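Local atomic coordinates of PrgA (Enterococcus faecalis, PDB entry 6Z9K), a protein that provides surface exclusion that protects the cell against unwanted conjugation, extending far outside it and carrying a CAP domain that may have protease activity. Residues K11-I16 with K237-L242; N17-F22 with M174-G179; N85-K90 with S188-G193. All blocks are in the same frame, centred on the assembly; numbering follows the deposited sequence.

Contact 1. Residues K11-I16 with K237-L242; sequences KGHKGI and KSKEEL
His13 carries the contact, its imidazole ring held on two sides by residues 237-239. CG stands anti to the backbone N (chi1 -168°), which carries the root of the ring toward 237-242. The polar part is a single, nearly straight hydrogen bond: His13 NE2 donates to Lys237 O at 2.8 Å, with an N-H...O angle of 176°. The acceptor lies in the plane of the ring, and the donor in the plane of the carbonyl. On the other ring nitrogen, His13 ND1 accepts from Gly15 N at 3.0 Å; this pattern is consistent with a neutral ring protonated on NE2, and the two bonds restrain its rotation. The carbonyl of Lys237 directly precedes Ser238, the N-cap of helix 239-245. There Ser238 and Glu241 form a capping box: Glu241 N donates to Ser238 OG at 2.9 Å, and Ser238 N donates to Glu241 OE1 from above the carboxylate plane. Apolar contact comes from Lys239, whose CG sits 3.5 Å from the centroid of the His13 ring in a CH-pi contact, displaced toward the rim. Leu242 CD1 adds a contact with His13 CD2 at 3.9 Å. One water lies within hydrogen-bonding distance of His13 O and Gly15 O and accepts from Lys239 NZ, whose ammonium also bonds Asn17 OD1.

Contact 2. Residues N17-F22 with M174-G179; sequences NLPPKF and MLFDDG
Phe22 and Phe176 meet as an offset edge-to-face pair, with ring centroids 5.2 Å apart. The edge of Phe176 is directed at the face of Phe22: Phe176 CE1 lies over that face, 3.4 Å from Phe22 CE1. Phe22 has CG anti to its backbone N (chi1 -169°), which sends CG toward the helix end and lets the ring present its face to the edge of Phe176. The two side chains cross at about a right angle, while the ring planes are inclined at 67°. A type II beta turn from Pro19 to Phe22 brings both of its end residues up to the same aromatic ring.

The aliphatic contacts gather round Phe176. Pro19 reaches it tip to tip, with Pro19 CD 3.6 Å from Phe176 CE1, while Leu18 CD2 lies at the ring edge, near its plane and 3.9 Å from Phe176 CZ. Within its own segment, Leu175 CB covers the centre of one Phe176 face.

Polar atoms enter mainly as neighbours of aromatic carbons. Leu175 O stands at the edge of the Phe22 ring, 3.6 Å from Phe22 CE1; it also receives a weak hydrogen bond from Tyr26 OH. Asn17 O approaches Phe176 CZ obliquely at 3.9 Å.

The contact therefore joins the N-terminal loop before helix 26-29 to the C-terminal end of helix 160-176, where Asp177 is the first residue to leave helical geometry. Ala42 of helix 32-45 touches both Pro19 and Phe176, Val87 of helix 70-90 touches Leu18 and Phe22, and Leu186 of helix 184-189 also packs on Phe22.

Contact 3. Residues N85-K90 with S188-G193; sequences NDVRKK and SLLQDG
Arg88 and Leu190 mark the closest backbone approach, with CA atoms 6.5 Å apart: the first lies in helix 70-90, the second is the first residue to leave helical geometry after helix 184-189. Beyond it the chain runs on as a loop. Arg88 is bent at chi3 (65°), which turns NE off the line of its chain. Its guanidinium then grips Gln191 O end-on, NH1 at 2.9 Å and NH2 at 2.8 Å, both nitrogens arriving from the same face of the peptide plane. Arg88 NH1 also donates to Leu189 O at 2.8 Å. Both carbonyl oxygens lie close to the guanidinium plane; three bonds, two to Gln191 O in the loop and one to Leu189 O at the helix end, fix its orientation, and NE donates in addition to Ser94 O. Beside this polar cluster, Leu190 CD2 touches Val87 CG1 at 3.9 Å and Arg88 CG at 4.0 Å, sliding past the arginine in the opposite direction. Arg88 thus binds the carbonyl of the last residue of helix 184-189 and another just beyond, where its positive charge would probably be favourable near the negative end of the helix dipole. The same helix carries His185, a magnesium ligand in this CAP domain.

Overall arrangement
From the N terminus, residues 11-16 run into contact 1, which closes the longest loop by meeting the start of the last helix, 239-245. The chain continues directly into 17-22, so contact 2 follows at once. Helix 70-90 then enters contact 3 with the segment after helix 184-189. Contacts 2 and 3 both lie within the span of contact 1, and they cross each other, their segments alternating along the chain. Lys90 of contact 3 forms a salt bridge with Glu240 of contact 1, and Phe22 of contact 2 packs on Leu190. Contact 1 thus joins the two ends of the chain, contact 2 ties the N-terminal loop to helix 160-176, and contact 3 ties helix 70-90 to the end of helix 184-189.

Contact 1. Residues K11-I16 with K237-L242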
loop_
_atom_site.group_PDB
_atom_site.type_symbol
_atom_site.label_atom_id
_atom_site.label_comp_id
_atom_site.label_asym_id
_atom_site.label_seq_id
_atom_site.Cartn_x
_atom_site.Cartn_y
_atom_site.Cartn_z
ATOM N N LYS A 11 -4.607 21.544 2.649
ATOM C CA LYS A 11 -3.265 21.444 3.311
ATOM C C LYS A 11 -3.039 20.012 3.828
ATOM O O LYS A 11 -1.856 19.561 3.813
ATOM C CB LYS A 11 -3.083 22.464 4.441
ATOM C CG LYS A 11 -3.825 22.174 5.739
ATOM C CD LYS A 11 -3.716 23.307 6.752
ATOM C CE LYS A 11 -4.400 24.587 6.303
ATOM N NZ LYS A 11 -4.592 25.527 7.435
ATOM N N GLY A 12 -4.121 19.333 4.229
ATOM C CA GLY A 12 -4.095 17.971 4.798
ATOM C C GLY A 12 -4.269 16.887 3.742
ATOM O O GLY A 12 -4.154 15.700 4.084
ATOM N N HIS A 13 -4.519 17.252 2.485
ATOM C CA HIS A 13 -4.827 16.274 1.410
ATOM C C HIS A 13 -3.567 15.458 1.188
ATOM O O HIS A 13 -2.517 16.050 0.900
ATOM C CB HIS A 13 -5.285 16.939 0.104
ATOM C CG HIS A 13 -5.869 15.997 -0.897
ATOM N ND1 HIS A 13 -5.112 15.046 -1.525
ATOM C CD2 HIS A 13 -7.122 15.860 -1.406
ATOM C CE1 HIS A 13 -5.880 14.359 -2.376
ATOM N NE2 HIS A 13 -7.112 14.855 -2.324
ATOM N N LYS A 14 -3.679 14.133 1.271
ATOM C CA LYS A 14 -2.484 13.242 1.303
ATOM C C LYS A 14 -2.183 12.648 -0.071
ATOM O O LYS A 14 -1.301 11.825 -0.159
ATOM C CB LYS A 14 -2.706 12.179 2.375
ATOM C CG LYS A 14 -2.471 12.729 3.774
ATOM C CD LYS A 14 -3.081 11.932 4.837
ATOM C CE LYS A 14 -3.106 12.612 6.197
ATOM N NZ LYS A 14 -3.819 13.910 6.177
ATOM N N GLY A 15 -2.837 13.131 -1.120
ATOM C CA GLY A 15 -2.595 12.645 -2.485
ATOM C C GLY A 15 -1.122 12.743 -2.839
ATOM O O GLY A 15 -0.432 13.721 -2.451
ATOM N N ILE A 16 -0.645 11.757 -3.566
ATOM C CA ILE A 16 0.753 11.726 -4.027
ATOM C C ILE A 16 0.899 12.673 -5.204
ATOM O O ILE A 16 0.100 12.603 -6.175
ATOM C CB ILE A 16 1.191 10.283 -4.323
ATOM C CG1 ILE A 16 1.108 9.468 -3.027
ATOM C CG2 ILE A 16 2.599 10.263 -4.894
ATOM C CD1 ILE A 16 1.096 8.015 -3.283
ATOM N N LYS A 237 -11.498 12.410 -3.534
ATOM C CA LYS A 237 -11.454 13.499 -4.553
ATOM C C LYS A 237 -9.989 13.848 -4.783
ATOM O O LYS A 237 -9.260 13.883 -3.790
ATOM C CB LYS A 237 -12.271 14.712 -4.105
ATOM C CG LYS A 237 -13.687 14.769 -4.665
ATOM C CD LYS A 237 -13.923 15.977 -5.569
ATOM C CE LYS A 237 -15.209 15.910 -6.369
ATOM N NZ LYS A 237 -16.356 16.487 -5.623
ATOM N N SER A 238 -9.554 14.003 -6.032
ATOM C CA SER A 238 -8.160 14.364 -6.354
ATOM C C SER A 238 -7.935 15.821 -5.950
ATOM O O SER A 238 -8.918 16.565 -5.856
ATOM C CB SER A 238 -7.794 14.137 -7.800
ATOM O OG SER A 238 -8.321 15.158 -8.648
ATOM N N LYS A 239 -6.687 16.198 -5.694
ATOM C CA LYS A 239 -6.352 17.617 -5.420
ATOM C C LYS A 239 -6.779 18.481 -6.599
ATOM O O LYS A 239 -7.320 19.600 -6.381
ATOM C CB LYS A 239 -4.855 17.753 -5.191
ATOM C CG LYS A 239 -4.437 17.475 -3.765
ATOM C CD LYS A 239 -3.162 18.229 -3.408
ATOM C CE LYS A 239 -1.974 17.330 -3.541
ATOM N NZ LYS A 239 -0.807 17.966 -2.919
ATOM N N GLU A 240 -6.558 17.975 -7.803
ATOM C CA GLU A 240 -6.852 18.689 -9.070
ATOM C C GLU A 240 -8.362 18.923 -9.213
ATOM O O GLU A 240 -8.750 20.084 -9.552
ATOM C CB GLU A 240 -6.214 17.923 -10.239
ATOM C CG GLU A 240 -4.695 17.967 -10.233
ATOM C CD GLU A 240 -3.991 16.940 -9.341
ATOM O OE1 GLU A 240 -4.660 16.039 -8.837
ATOM O OE2 GLU A 240 -2.766 17.072 -9.119
ATOM N N GLU A 241 -9.191 17.913 -8.908
ATOM C CA GLU A 241 -10.674 18.047 -8.830
ATOM C C GLU A 241 -11.046 19.126 -7.806
ATOM O O GLU A 241 -11.878 19.975 -8.157
ATOM C CB GLU A 241 -11.362 16.733 -8.459
ATOM C CG GLU A 241 -11.511 15.772 -9.637
ATOM C CD GLU A 241 -11.484 14.285 -9.289
ATOM O OE1 GLU A 241 -11.681 13.941 -8.080
ATOM O OE2 GLU A 241 -11.248 13.463 -10.228
ATOM N N LEU A 242 -10.454 19.103 -6.609
ATOM C CA LEU A 242 -10.763 20.052 -5.506
ATOM C C LEU A 242 -10.366 21.476 -5.895
ATOM O O LEU A 242 -11.169 22.382 -5.646
ATOM C CB LEU A 242 -10.017 19.669 -4.229
ATOM C CG LEU A 242 -10.601 18.503 -3.434
ATOM C CD1 LEU A 242 -9.995 18.484 -2.030
ATOM C CD2 LEU A 242 -12.126 18.570 -3.371
HETATM O O HOH W 1 -0.587 15.941 -1.000
HETATM O O HOH W 2 -1.648 18.611 0.218
#

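Contact 2. Residues N17-F22 with M174-G179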
loop_
_atom_site.group_PDB
_atom_site.type_symbol
_atom_site.label_atom_id
_atom_site.label_comp_id
_atom_site.label_asym_id
_atom_site.label_seq_id
_atom_site.Cartn_x
_atom_site.Cartn_y
_atom_site.Cartn_z
ATOM N N ASN A 17 1.909 13.496 -5.154
ATOM C CA ASN A 17 2.108 14.505 -6.233
ATOM C C ASN A 17 2.924 13.884 -7.362
ATOM O O ASN A 17 4.057 13.432 -7.103
ATOM C CB ASN A 17 2.816 15.722 -5.670
ATOM C CG ASN A 17 2.019 16.363 -4.556
ATOM O OD1 ASN A 17 0.850 16.691 -4.774
ATOM N ND2 ASN A 17 2.617 16.485 -3.374
ATOM N N LEU A 18 2.352 13.782 -8.561
ATOM C CA LEU A 18 3.057 13.076 -9.641
ATOM C C LEU A 18 3.937 14.077 -10.351
ATOM O O LEU A 18 3.552 15.212 -10.641
ATOM C CB LEU A 18 2.102 12.413 -10.630
ATOM C CG LEU A 18 1.156 11.396 -10.013
ATOM C CD1 LEU A 18 0.313 10.742 -11.092
ATOM C CD2 LEU A 18 1.900 10.363 -9.203
ATOM N N PRO A 19 5.151 13.650 -10.713
ATOM C CA PRO A 19 6.066 14.500 -11.474
ATOM C C PRO A 19 5.750 14.436 -12.956
ATOM O O PRO A 19 5.102 13.489 -13.431
ATOM C CB PRO A 19 7.414 13.821 -11.225
ATOM C CG PRO A 19 7.062 12.368 -11.113
ATOM C CD PRO A 19 5.745 12.351 -10.358
ATOM N N PRO A 20 6.225 15.414 -13.749
ATOM C CA PRO A 20 6.139 15.291 -15.198
ATOM C C PRO A 20 6.840 14.041 -15.710
ATOM O O PRO A 20 7.840 13.608 -15.110
ATOM C CB PRO A 20 6.850 16.558 -15.714
ATOM C CG PRO A 20 6.832 17.512 -14.547
ATOM C CD PRO A 20 6.961 16.607 -13.327
ATOM N N LYS A 21 6.273 13.438 -16.751
ATOM C CA LYS A 21 6.802 12.246 -17.445
ATOM C C LYS A 21 6.630 10.989 -16.623
ATOM O O LYS A 21 7.074 9.941 -17.059
ATOM C CB LYS A 21 8.275 12.397 -17.833
ATOM C CG LYS A 21 8.545 13.658 -18.612
ATOM C CD LYS A 21 9.941 13.640 -19.139
ATOM C CE LYS A 21 10.362 14.994 -19.605
ATOM N NZ LYS A 21 11.760 15.018 -20.093
ATOM N N PHE A 22 5.809 11.009 -15.586
ATOM C CA PHE A 22 5.522 9.774 -14.833
ATOM C C PHE A 22 4.704 8.798 -15.672
ATOM O O PHE A 22 3.839 9.217 -16.444
ATOM C CB PHE A 22 4.818 10.099 -13.518
ATOM C CG PHE A 22 4.730 8.899 -12.593
ATOM C CD1 PHE A 22 5.876 8.337 -12.048
ATOM C CD2 PHE A 22 3.515 8.325 -12.260
ATOM C CE1 PHE A 22 5.801 7.265 -11.165
ATOM C CE2 PHE A 22 3.454 7.203 -11.442
ATOM C CZ PHE A 22 4.590 6.718 -10.866
ATOM N N MET A 174 8.160 3.506 -3.206
ATOM C CA MET A 174 7.962 2.449 -4.193
ATOM C C MET A 174 7.666 3.056 -5.567
ATOM O O MET A 174 8.123 2.501 -6.547
ATOM C CB MET A 174 6.857 1.504 -3.770
ATOM C CG MET A 174 7.307 0.626 -2.616
ATOM S SD MET A 174 5.958 -0.466 -2.064
ATOM C CE MET A 174 6.880 -1.527 -0.959
ATOM N N LEU A 175 6.928 4.165 -5.623
ATOM C CA LEU A 175 6.608 4.785 -6.938
ATOM C C LEU A 175 7.812 5.553 -7.493
ATOM O O LEU A 175 7.904 5.619 -8.728
ATOM C CB LEU A 175 5.423 5.726 -6.763
ATOM C CG LEU A 175 4.133 5.048 -6.373
ATOM C CD1 LEU A 175 3.084 6.087 -6.002
ATOM C CD2 LEU A 175 3.599 4.191 -7.483
ATOM N N PHE A 176 8.659 6.169 -6.676
ATOM C CA PHE A 176 9.664 7.137 -7.181
ATOM C C PHE A 176 11.105 6.820 -6.794
ATOM O O PHE A 176 11.977 7.589 -7.205
ATOM C CB PHE A 176 9.318 8.559 -6.734
ATOM C CG PHE A 176 7.904 8.952 -6.986
ATOM C CD1 PHE A 176 7.359 8.907 -8.271
ATOM C CD2 PHE A 176 7.144 9.478 -5.964
ATOM C CE1 PHE A 176 6.045 9.286 -8.485
ATOM C CE2 PHE A 176 5.837 9.844 -6.188
ATOM C CZ PHE A 176 5.285 9.776 -7.445
ATOM N N ASP A 177 11.365 5.775 -5.992
ATOM C CA ASP A 177 12.748 5.526 -5.537
ATOM C C ASP A 177 12.997 4.033 -5.502
ATOM O O ASP A 177 13.694 3.586 -4.588
ATOM C CB ASP A 177 13.018 6.209 -4.204
ATOM C CG ASP A 177 14.486 6.262 -3.888
ATOM O OD1 ASP A 177 15.287 6.235 -4.853
ATOM O OD2 ASP A 177 14.793 6.333 -2.694
ATOM N N ASP A 178 12.475 3.298 -6.485
ATOM C CA ASP A 178 12.503 1.810 -6.459
ATOM C C ASP A 178 13.628 1.253 -7.327
ATOM O O ASP A 178 13.581 0.099 -7.614
ATOM C CB ASP A 178 11.182 1.255 -6.961
ATOM C CG ASP A 178 10.812 -0.107 -6.491
ATOM O OD1 ASP A 178 11.192 -0.412 -5.326
ATOM O OD2 ASP A 178 10.142 -0.837 -7.262
ATOM N N GLY A 179 14.593 2.048 -7.749
ATOM C CA GLY A 179 15.576 1.614 -8.771
ATOM C C GLY A 179 16.588 0.638 -8.198
ATOM O O GLY A 179 17.121 -0.164 -8.976
#

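Contact 3. Residues N85-K90 with S188-G193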
loop_
_atom_site.group_PDB
_atom_site.type_symbol
_atom_site.label_atom_id
_atom_site.label_comp_id
_atom_site.label_asym_id
_atom_site.label_seq_id
_atom_site.Cartn_x
_atom_site.Cartn_y
_atom_site.Cartn_z
ATOM N N ASN A 85 -5.211 4.385 -5.689
ATOM C CA ASN A 85 -6.237 4.548 -6.752
ATOM C C ASN A 85 -6.128 5.957 -7.346
ATOM O O ASN A 85 -6.416 6.111 -8.545
ATOM C CB ASN A 85 -7.661 4.327 -6.277
ATOM C CG ASN A 85 -8.057 2.869 -6.276
ATOM O OD1 ASN A 85 -7.385 2.086 -6.960
ATOM N ND2 ASN A 85 -9.188 2.555 -5.626
ATOM N N ASP A 86 -5.758 6.947 -6.559
ATOM C CA ASP A 86 -5.612 8.327 -7.078
ATOM C C ASP A 86 -4.555 8.280 -8.194
ATOM O O ASP A 86 -4.776 8.851 -9.256
ATOM C CB ASP A 86 -5.342 9.272 -5.923
ATOM C CG ASP A 86 -5.078 10.712 -6.326
ATOM O OD1 ASP A 86 -5.993 11.299 -6.878
ATOM O OD2 ASP A 86 -3.956 11.214 -6.081
ATOM N N VAL A 87 -3.428 7.626 -7.960
ATOM C CA VAL A 87 -2.343 7.528 -8.955
ATOM C C VAL A 87 -2.844 6.659 -10.104
ATOM O O VAL A 87 -2.708 7.003 -11.273
ATOM C CB VAL A 87 -1.095 6.936 -8.293
ATOM C CG1 VAL A 87 0.010 6.663 -9.271
ATOM C CG2 VAL A 87 -0.619 7.843 -7.184
ATOM N N ARG A 88 -3.439 5.506 -9.790
ATOM C CA ARG A 88 -3.858 4.551 -10.849
ATOM C C ARG A 88 -4.881 5.222 -11.774
ATOM O O ARG A 88 -4.756 5.061 -13.025
ATOM C CB ARG A 88 -4.410 3.286 -10.204
ATOM C CG ARG A 88 -3.301 2.433 -9.616
ATOM C CD ARG A 88 -3.798 1.150 -8.997
ATOM N NE ARG A 88 -4.402 0.221 -9.951
ATOM C CZ ARG A 88 -3.783 -0.742 -10.610
ATOM N NH1 ARG A 88 -2.523 -1.068 -10.362
ATOM N NH2 ARG A 88 -4.453 -1.409 -11.525
ATOM N N LYS A 89 -5.833 5.982 -11.228
ATOM C CA LYS A 89 -6.865 6.644 -12.037
ATOM C C LYS A 89 -6.167 7.678 -12.947
ATOM O O LYS A 89 -6.524 7.771 -14.167
ATOM C CB LYS A 89 -7.918 7.316 -11.157
ATOM C CG LYS A 89 -9.056 7.936 -11.965
ATOM C CD LYS A 89 -10.166 8.392 -11.087
ATOM C CE LYS A 89 -11.406 8.712 -11.893
ATOM N NZ LYS A 89 -12.419 9.389 -11.041
ATOM N N LYS A 90 -5.171 8.390 -12.456
ATOM C CA LYS A 90 -4.512 9.412 -13.323
ATOM C C LYS A 90 -3.844 8.708 -14.501
ATOM O O LYS A 90 -3.793 9.309 -15.586
ATOM C CB LYS A 90 -3.508 10.234 -12.529
ATOM C CG LYS A 90 -4.206 11.213 -11.590
ATOM C CD LYS A 90 -3.277 11.936 -10.666
ATOM C CE LYS A 90 -3.992 12.995 -9.834
ATOM N NZ LYS A 90 -3.018 13.660 -8.922
ATOM N N SER A 188 4.557 -3.490 -9.792
ATOM C CA SER A 188 3.493 -4.224 -9.123
ATOM C C SER A 188 2.326 -3.328 -8.704
ATOM O O SER A 188 1.169 -3.683 -8.925
ATOM C CB SER A 188 4.079 -4.965 -7.953
ATOM O OG SER A 188 3.048 -5.690 -7.332
ATOM N N LEU A 189 2.625 -2.228 -8.027
ATOM C CA LEU A 189 1.581 -1.309 -7.534
ATOM C C LEU A 189 0.781 -0.748 -8.718
ATOM O O LEU A 189 -0.410 -0.436 -8.557
ATOM C CB LEU A 189 2.244 -0.190 -6.731
ATOM C CG LEU A 189 2.853 -0.544 -5.391
ATOM C CD1 LEU A 189 3.527 0.695 -4.838
ATOM C CD2 LEU A 189 1.793 -1.033 -4.417
ATOM N N LEU A 190 1.421 -0.605 -9.890
ATOM C CA LEU A 190 0.728 -0.010 -11.037
ATOM C C LEU A 190 0.411 -1.071 -12.073
ATOM O O LEU A 190 0.170 -0.715 -13.221
ATOM C CB LEU A 190 1.598 1.120 -11.595
ATOM C CG LEU A 190 1.902 2.244 -10.630
ATOM C CD1 LEU A 190 2.680 3.345 -11.356
ATOM C CD2 LEU A 190 0.609 2.854 -10.020
ATOM N N GLN A 191 0.286 -2.337 -11.681
ATOM C CA GLN A 191 -0.007 -3.408 -12.673
ATOM C C GLN A 191 -1.439 -3.275 -13.199
ATOM O O GLN A 191 -2.365 -3.128 -12.403
ATOM C CB GLN A 191 0.226 -4.773 -12.021
ATOM C CG GLN A 191 0.067 -5.904 -13.009
ATOM C CD GLN A 191 0.212 -7.281 -12.420
ATOM O OE1 GLN A 191 1.261 -7.887 -12.539
ATOM N NE2 GLN A 191 -0.852 -7.794 -11.829
ATOM N N ASP A 192 -1.667 -3.295 -14.517
ATOM C CA ASP A 192 -3.072 -3.093 -14.961
ATOM C C ASP A 192 -3.807 -4.426 -14.714
ATOM O O ASP A 192 -3.167 -5.504 -14.616
ATOM C CB ASP A 192 -3.228 -2.504 -16.376
ATOM C CG ASP A 192 -4.534 -1.749 -16.676
ATOM O OD1 ASP A 192 -5.450 -1.555 -15.768
ATOM O OD2 ASP A 192 -4.641 -1.298 -17.862
ATOM N N GLY A 193 -5.084 -4.319 -14.454
ATOM C CA GLY A 193 -6.012 -5.433 -14.289
ATOM C C GLY A 193 -6.174 -5.828 -12.835
ATOM O O GLY A 193 -7.078 -6.616 -12.534
#